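Local coordinates for HTH-type transcriptional repressor PhnF (Mycobacterium smegmatis, PDB 3F8M), which represses transcription of the phnDCE phosphate-uptake operon when phosphate is available to the cell, acting as a DNA-binding regulator of the GntR family, at residues L120-R133 / L144-R158. Sequence-based numbering, arbitrary orientation. Where two conformers were deposited one is given.
Sequences LGVDVGAPVLQLER and LETTKLPAQRYPGLR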
loop_
_atom_site.group_PDB
_atom_site.type_symbol
_atom_site.label_atom_id
_atom_site.label_comp_id
_atom_site.label_asym_id
_atom_site.label_seq_id
_atom_site.Cartn_x
_atom_site.Cartn_y
_atom_site.Cartn_z
ATOM N N LEU A 120 -11.827 -7.913 18.365
ATOM C CA LEU A 120 -11.563 -9.344 18.463
ATOM C C LEU A 120 -12.802 -10.141 18.825
ATOM O O LEU A 120 -12.758 -11.374 18.853
ATOM C CB LEU A 120 -10.462 -9.635 19.491
ATOM C CG LEU A 120 -9.088 -9.017 19.245
ATOM C CD1 LEU A 120 -8.208 -9.226 20.462
ATOM C CD2 LEU A 120 -8.489 -9.652 18.021
ATOM N N GLY A 121 -13.886 -9.427 19.138
ATOM C CA GLY A 121 -15.136 -10.057 19.565
ATOM C C GLY A 121 -14.985 -10.872 20.837
ATOM O O GLY A 121 -15.529 -11.963 20.916
ATOM N N VAL A 122 -14.210 -10.372 21.804
ATOM C CA VAL A 122 -14.064 -10.977 23.114
ATOM C C VAL A 122 -14.650 -10.024 24.148
ATOM O O VAL A 122 -15.079 -8.926 23.801
ATOM C CB VAL A 122 -12.585 -11.274 23.480
ATOM C CG1 VAL A 122 -12.024 -12.362 22.508
ATOM C CG2 VAL A 122 -11.721 -9.972 23.502
ATOM N N ASP A 123 -14.667 -10.442 25.396
ATOM C CA ASP A 123 -15.140 -9.600 26.484
ATOM C C ASP A 123 -14.151 -8.470 26.738
ATOM O O ASP A 123 -12.960 -8.654 26.591
ATOM C CB ASP A 123 -15.305 -10.427 27.753
ATOM C CG ASP A 123 -16.387 -11.514 27.621
ATOM O OD1 ASP A 123 -17.184 -11.519 26.663
ATOM O OD2 ASP A 123 -16.408 -12.383 28.491
ATOM N N VAL A 124 -14.668 -7.303 27.115
ATOM C CA VAL A 124 -13.853 -6.266 27.719
ATOM C C VAL A 124 -13.114 -6.851 28.929
ATOM O O VAL A 124 -13.710 -7.535 29.789
ATOM C CB VAL A 124 -14.702 -5.024 28.133
ATOM C CG1 VAL A 124 -13.821 -3.930 28.692
ATOM C CG2 VAL A 124 -15.581 -4.497 26.956
ATOM N N GLY A 125 -11.808 -6.607 28.995
ATOM C CA GLY A 125 -10.973 -7.167 30.048
ATOM C C GLY A 125 -10.349 -8.518 29.735
ATOM O O GLY A 125 -9.510 -8.997 30.504
ATOM N N ALA A 126 -10.755 -9.148 28.640
ATOM C CA ALA A 126 -10.249 -10.489 28.306
ATOM C C ALA A 126 -8.722 -10.437 28.078
ATOM O O ALA A 126 -8.190 -9.407 27.609
ATOM C CB ALA A 126 -10.927 -11.022 27.068
ATOM N N PRO A 127 -8.032 -11.540 28.367
ATOM C CA PRO A 127 -6.560 -11.559 28.268
ATOM C C PRO A 127 -6.109 -11.489 26.801
ATOM O O PRO A 127 -6.712 -12.070 25.932
ATOM C CB PRO A 127 -6.194 -12.897 28.911
ATOM C CG PRO A 127 -7.354 -13.753 28.639
ATOM C CD PRO A 127 -8.552 -12.845 28.827
ATOM N N VAL A 128 -5.082 -10.697 26.554
ATOM C CA VAL A 128 -4.576 -10.506 25.189
ATOM C C VAL A 128 -3.092 -10.831 25.287
ATOM O O VAL A 128 -2.410 -10.340 26.218
ATOM C CB VAL A 128 -4.792 -9.066 24.743
ATOM C CG1 VAL A 128 -3.898 -8.750 23.436
ATOM C CG2 VAL A 128 -6.253 -8.872 24.459
ATOM N N LEU A 129 -2.605 -11.679 24.374
ATOM C CA LEU A 129 -1.200 -11.985 24.300
ATOM C C LEU A 129 -0.661 -11.198 23.133
ATOM O O LEU A 129 -1.184 -11.348 22.047
ATOM C CB LEU A 129 -0.970 -13.487 24.100
ATOM C CG LEU A 129 0.479 -13.968 23.964
ATOM C CD1 LEU A 129 1.309 -13.541 25.166
ATOM C CD2 LEU A 129 0.531 -15.543 23.752
ATOM N N GLN A 130 0.364 -10.372 23.355
ATOM C CA GLN A 130 0.946 -9.581 22.235
ATOM C C GLN A 130 2.333 -10.083 21.905
ATOM O O GLN A 130 3.163 -10.243 22.803
ATOM C CB GLN A 130 1.041 -8.115 22.619
ATOM C CG GLN A 130 1.731 -7.227 21.543
ATOM C CD GLN A 130 1.772 -5.777 21.948
ATOM O OE1 GLN A 130 0.811 -5.057 21.724
ATOM N NE2 GLN A 130 2.890 -5.336 22.506
ATOM N N LEU A 131 2.566 -10.332 20.610
ATOM C CA LEU A 131 3.839 -10.742 20.126
ATOM C C LEU A 131 4.387 -9.567 19.303
ATOM O O LEU A 131 3.724 -9.080 18.365
ATOM C CB LEU A 131 3.697 -11.942 19.192
ATOM C CG LEU A 131 4.992 -12.357 18.457
ATOM C CD1 LEU A 131 6.165 -12.713 19.426
ATOM C CD2 LEU A 131 4.682 -13.506 17.501
ATOM N N GLU A 132 5.597 -9.132 19.645
ATOM C CA GLU A 132 6.289 -8.101 18.832
ATOM C C GLU A 132 7.571 -8.664 18.309
ATOM O O GLU A 132 8.327 -9.309 19.039
ATOM C CB GLU A 132 6.650 -6.884 19.640
ATOM C CG GLU A 132 5.580 -5.901 19.820
ATOM C CD GLU A 132 6.112 -4.442 19.837
ATOM O OE1 GLU A 132 7.066 -4.137 20.601
ATOM O OE2 GLU A 132 5.504 -3.613 19.136
ATOM N N ARG A 133 7.792 -8.478 17.008
ATOM C CA ARG A 133 8.953 -9.032 16.346
ATOM C C ARG A 133 9.420 -7.993 15.316
ATOM O O ARG A 133 8.611 -7.202 14.795
ATOM C CB ARG A 133 8.591 -10.307 15.602
ATOM C CG ARG A 133 8.223 -11.490 16.548
ATOM C CD ARG A 133 8.073 -12.807 15.828
ATOM N NE ARG A 133 7.066 -12.877 14.785
ATOM C CZ ARG A 133 6.795 -14.006 14.125
ATOM N NH1 ARG A 133 5.884 -14.016 13.165
ATOM N NH2 ARG A 133 7.449 -15.112 14.417
ATOM N N LEU A 144 8.477 -3.772 11.842
ATOM C CA LEU A 144 8.106 -4.138 13.218
ATOM C C LEU A 144 6.642 -4.576 13.171
ATOM O O LEU A 144 5.741 -3.822 12.697
ATOM C CB LEU A 144 8.307 -2.912 14.123
ATOM C CG LEU A 144 7.736 -3.029 15.551
ATOM C CD1 LEU A 144 8.648 -3.940 16.367
ATOM C CD2 LEU A 144 7.593 -1.699 16.258
ATOM N N GLU A 145 6.421 -5.801 13.645
ATOM C CA GLU A 145 5.134 -6.490 13.576
ATOM C C GLU A 145 4.641 -6.681 15.002
ATOM O O GLU A 145 5.358 -7.296 15.792
ATOM C CB GLU A 145 5.402 -7.869 12.992
ATOM C CG GLU A 145 4.177 -8.727 12.760
ATOM C CD GLU A 145 4.541 -10.143 12.447
ATOM O OE1 GLU A 145 5.177 -10.823 13.344
ATOM O OE2 GLU A 145 4.191 -10.561 11.297
ATOM N N THR A 146 3.463 -6.146 15.305
ATOM C CA THR A 146 2.902 -6.223 16.669
ATOM C C THR A 146 1.577 -6.926 16.518
ATOM O O THR A 146 0.649 -6.379 15.895
ATOM C CB THR A 146 2.734 -4.804 17.212
ATOM O OG1 THR A 146 3.996 -4.096 17.107
ATOM C CG2 THR A 146 2.222 -4.834 18.710
ATOM N N THR A 147 1.486 -8.153 17.036
ATOM C CA THR A 147 0.289 -8.947 16.825
ATOM C C THR A 147 -0.384 -9.078 18.189
ATOM O O THR A 147 0.271 -9.472 19.130
ATOM C CB THR A 147 0.611 -10.340 16.301
ATOM O OG1 THR A 147 1.303 -10.226 15.033
ATOM C CG2 THR A 147 -0.686 -11.180 16.065
ATOM N N LYS A 148 -1.642 -8.670 18.272
ATOM C CA LYS A 148 -2.443 -8.836 19.515
ATOM C C LYS A 148 -3.380 -10.005 19.297
ATOM O O LYS A 148 -4.141 -10.020 18.351
ATOM C CB LYS A 148 -3.251 -7.580 19.807
ATOM C CG LYS A 148 -2.344 -6.462 20.258
ATOM C CD LYS A 148 -3.096 -5.172 20.369
ATOM C CE LYS A 148 -2.087 -4.051 20.657
ATOM N NZ LYS A 148 -2.818 -2.788 20.988
ATOM N N LEU A 149 -3.348 -10.973 20.201
ATOM C CA LEU A 149 -4.109 -12.193 20.042
ATOM C C LEU A 149 -5.031 -12.323 21.256
ATOM O O LEU A 149 -4.618 -11.984 22.356
ATOM C CB LEU A 149 -3.152 -13.397 20.073
ATOM C CG LEU A 149 -2.055 -13.483 18.990
ATOM C CD1 LEU A 149 -0.994 -14.531 19.333
ATOM C CD2 LEU A 149 -2.792 -13.833 17.660
ATOM N N PRO A 150 -6.259 -12.823 21.043
ATOM C CA PRO A 150 -7.090 -13.202 22.202
ATOM C C PRO A 150 -6.445 -14.426 22.881
ATOM O O PRO A 150 -6.382 -15.496 22.267
ATOM C CB PRO A 150 -8.457 -13.518 21.561
ATOM C CG PRO A 150 -8.132 -13.959 20.124
ATOM C CD PRO A 150 -6.942 -13.037 19.762
ATOM N N ALA A 151 -5.869 -14.221 24.067
ATOM C CA ALA A 151 -4.990 -15.207 24.736
ATOM C C ALA A 151 -5.692 -16.518 24.968
ATOM O O ALA A 151 -5.054 -17.583 24.916
ATOM C CB ALA A 151 -4.510 -14.691 26.069
ATOM N N GLN A 152 -7.001 -16.437 25.222
ATOM C CA GLN A 152 -7.841 -17.628 25.484
ATOM C C GLN A 152 -7.858 -18.600 24.327
ATOM O O GLN A 152 -7.989 -19.812 24.499
ATOM C CB GLN A 152 -9.263 -17.209 25.892
ATOM C CG GLN A 152 -9.229 -16.568 27.269
ATOM C CD GLN A 152 -10.517 -16.651 28.047
ATOM O OE1 GLN A 152 -11.612 -16.362 27.532
ATOM N NE2 GLN A 152 -10.394 -17.014 29.322
ATOM N N ARG A 153 -7.743 -18.064 23.115
ATOM C CA ARG A 153 -7.743 -18.911 21.914
ATOM C C ARG A 153 -6.470 -19.733 21.713
ATOM O O ARG A 153 -6.475 -20.669 20.921
ATOM C CB ARG A 153 -7.989 -18.117 20.629
ATOM C CG ARG A 153 -9.389 -17.449 20.475
ATOM C CD ARG A 153 -9.671 -17.190 18.995
ATOM N NE ARG A 153 -9.812 -18.441 18.259
ATOM C CZ ARG A 153 -10.161 -18.553 16.986
ATOM N NH1 ARG A 153 -10.416 -17.475 16.244
ATOM N NH2 ARG A 153 -10.263 -19.762 16.442
ATOM N N TYR A 154 -5.386 -19.383 22.394
ATOM C CA TYR A 154 -4.074 -20.003 22.086
ATOM C C TYR A 154 -3.301 -20.492 23.298
ATOM O O TYR A 154 -2.181 -20.066 23.535
ATOM C CB TYR A 154 -3.183 -19.036 21.247
ATOM C CG TYR A 154 -3.913 -18.456 20.066
ATOM C CD1 TYR A 154 -4.183 -19.229 18.938
ATOM C CD2 TYR A 154 -4.327 -17.116 20.074
ATOM C CE1 TYR A 154 -4.864 -18.684 17.842
ATOM C CE2 TYR A 154 -5.002 -16.564 18.985
ATOM C CZ TYR A 154 -5.285 -17.366 17.880
ATOM O OH TYR A 154 -5.939 -16.819 16.799
ATOM N N PRO A 155 -3.876 -21.433 24.087
ATOM C CA PRO A 155 -3.069 -21.877 25.216
ATOM C C PRO A 155 -1.767 -22.539 24.753
ATOM O O PRO A 155 -1.699 -23.200 23.692
ATOM C CB PRO A 155 -3.993 -22.895 25.970
ATOM C CG PRO A 155 -4.939 -23.359 24.939
ATOM C CD PRO A 155 -5.153 -22.152 23.985
ATOM N N GLY A 156 -0.732 -22.316 25.535
ATOM C CA GLY A 156 0.568 -22.909 25.325
ATOM C C GLY A 156 1.355 -22.213 24.213
ATOM O O GLY A 156 2.485 -22.599 23.929
ATOM N N LEU A 157 0.780 -21.183 23.587
ATOM C CA LEU A 157 1.444 -20.590 22.411
ATOM C C LEU A 157 2.905 -20.294 22.637
ATOM O O LEU A 157 3.731 -20.629 21.802
ATOM C CB LEU A 157 0.742 -19.324 21.903
ATOM C CG LEU A 157 1.357 -18.858 20.573
ATOM C CD1 LEU A 157 1.081 -19.898 19.488
ATOM C CD2 LEU A 157 0.774 -17.500 20.203
ATOM N N ARG A 158 3.247 -19.649 23.738
ATOM C CA ARG A 158 4.682 -19.445 24.026
ATOM C C ARG A 158 5.526 -20.718 24.102
ATOM O O ARG A 158 6.727 -20.686 23.793
ATOM C CB ARG A 158 4.872 -18.599 25.259
ATOM C CG ARG A 158 4.604 -17.163 24.933
ATOM C CD ARG A 158 4.686 -16.305 26.128
ATOM N NE ARG A 158 3.358 -16.186 26.713
ATOM C CZ ARG A 158 3.010 -15.287 27.627
ATOM N NH1 ARG A 158 3.896 -14.398 28.084
ATOM N NH2 ARG A 158 1.764 -15.290 28.084
HETATM O O HOH W 1 -8.703 -13.946 25.174
HETATM O O HOH W 2 4.032 -10.240 15.674
#
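In the conformer given, Glu145 OE1 takes two N-H groups from the side of the Arg133 guanidinium in a salt bridge, NE at 3.1 Å and NH1 at 3.3 Å, and lies in the plane of that group. Water 2 also reaches OE1 and links it to Leu131 O and Thr147 OG1, so this carboxylate oxygen is gripped from several directions. Leu131 CD2 covers one face of the guanidinium, while NH2 turns to the carbonyls of His163 and Ala165.

On the other face of the sheet Thr146 OG1 donates to the anti lone pair of Glu132 OE2 at 2.6 Å; OE1 of the same carboxylate pairs with Arg193. A chi1 of -54° sets OG1 opposite the carbonyl carbon, facing Glu132, and leaves the methyl opposite the backbone N, where CG2 also packs against the Gln130 amide, 3.3 Å from Gln130 OE1. The Lys148 chain runs alongside Gln130, bringing CE to 3.2 Å from Gln130 OE1.

Back on the face of Arg133 and Glu145, Leu129 lays CD1 over the centre of the Arg158 guanidinium, 3.3 Å above its plane, and CD2 against Leu157 CD2. A salt bridge to Asp109 engages that arginine's NH2. At the far end Ala151 N reaches Pro127 O at 3.0 Å from above the carbonyl plane, and water 1 connects the same oxygen to Gln152 N. Pro127 CB rests on Ala151 CB, and Val122 CG1 on Pro150 CB.

Between these ends, paired backbone hydrogen bonds at Leu129-Leu149, Leu131-Thr147 and Arg133-Glu145 join strands 127-137 and 140-150 as an antiparallel beta hairpin set between strands 100-111 and 220-229 in the antiparallel sheet of the UTRA domain.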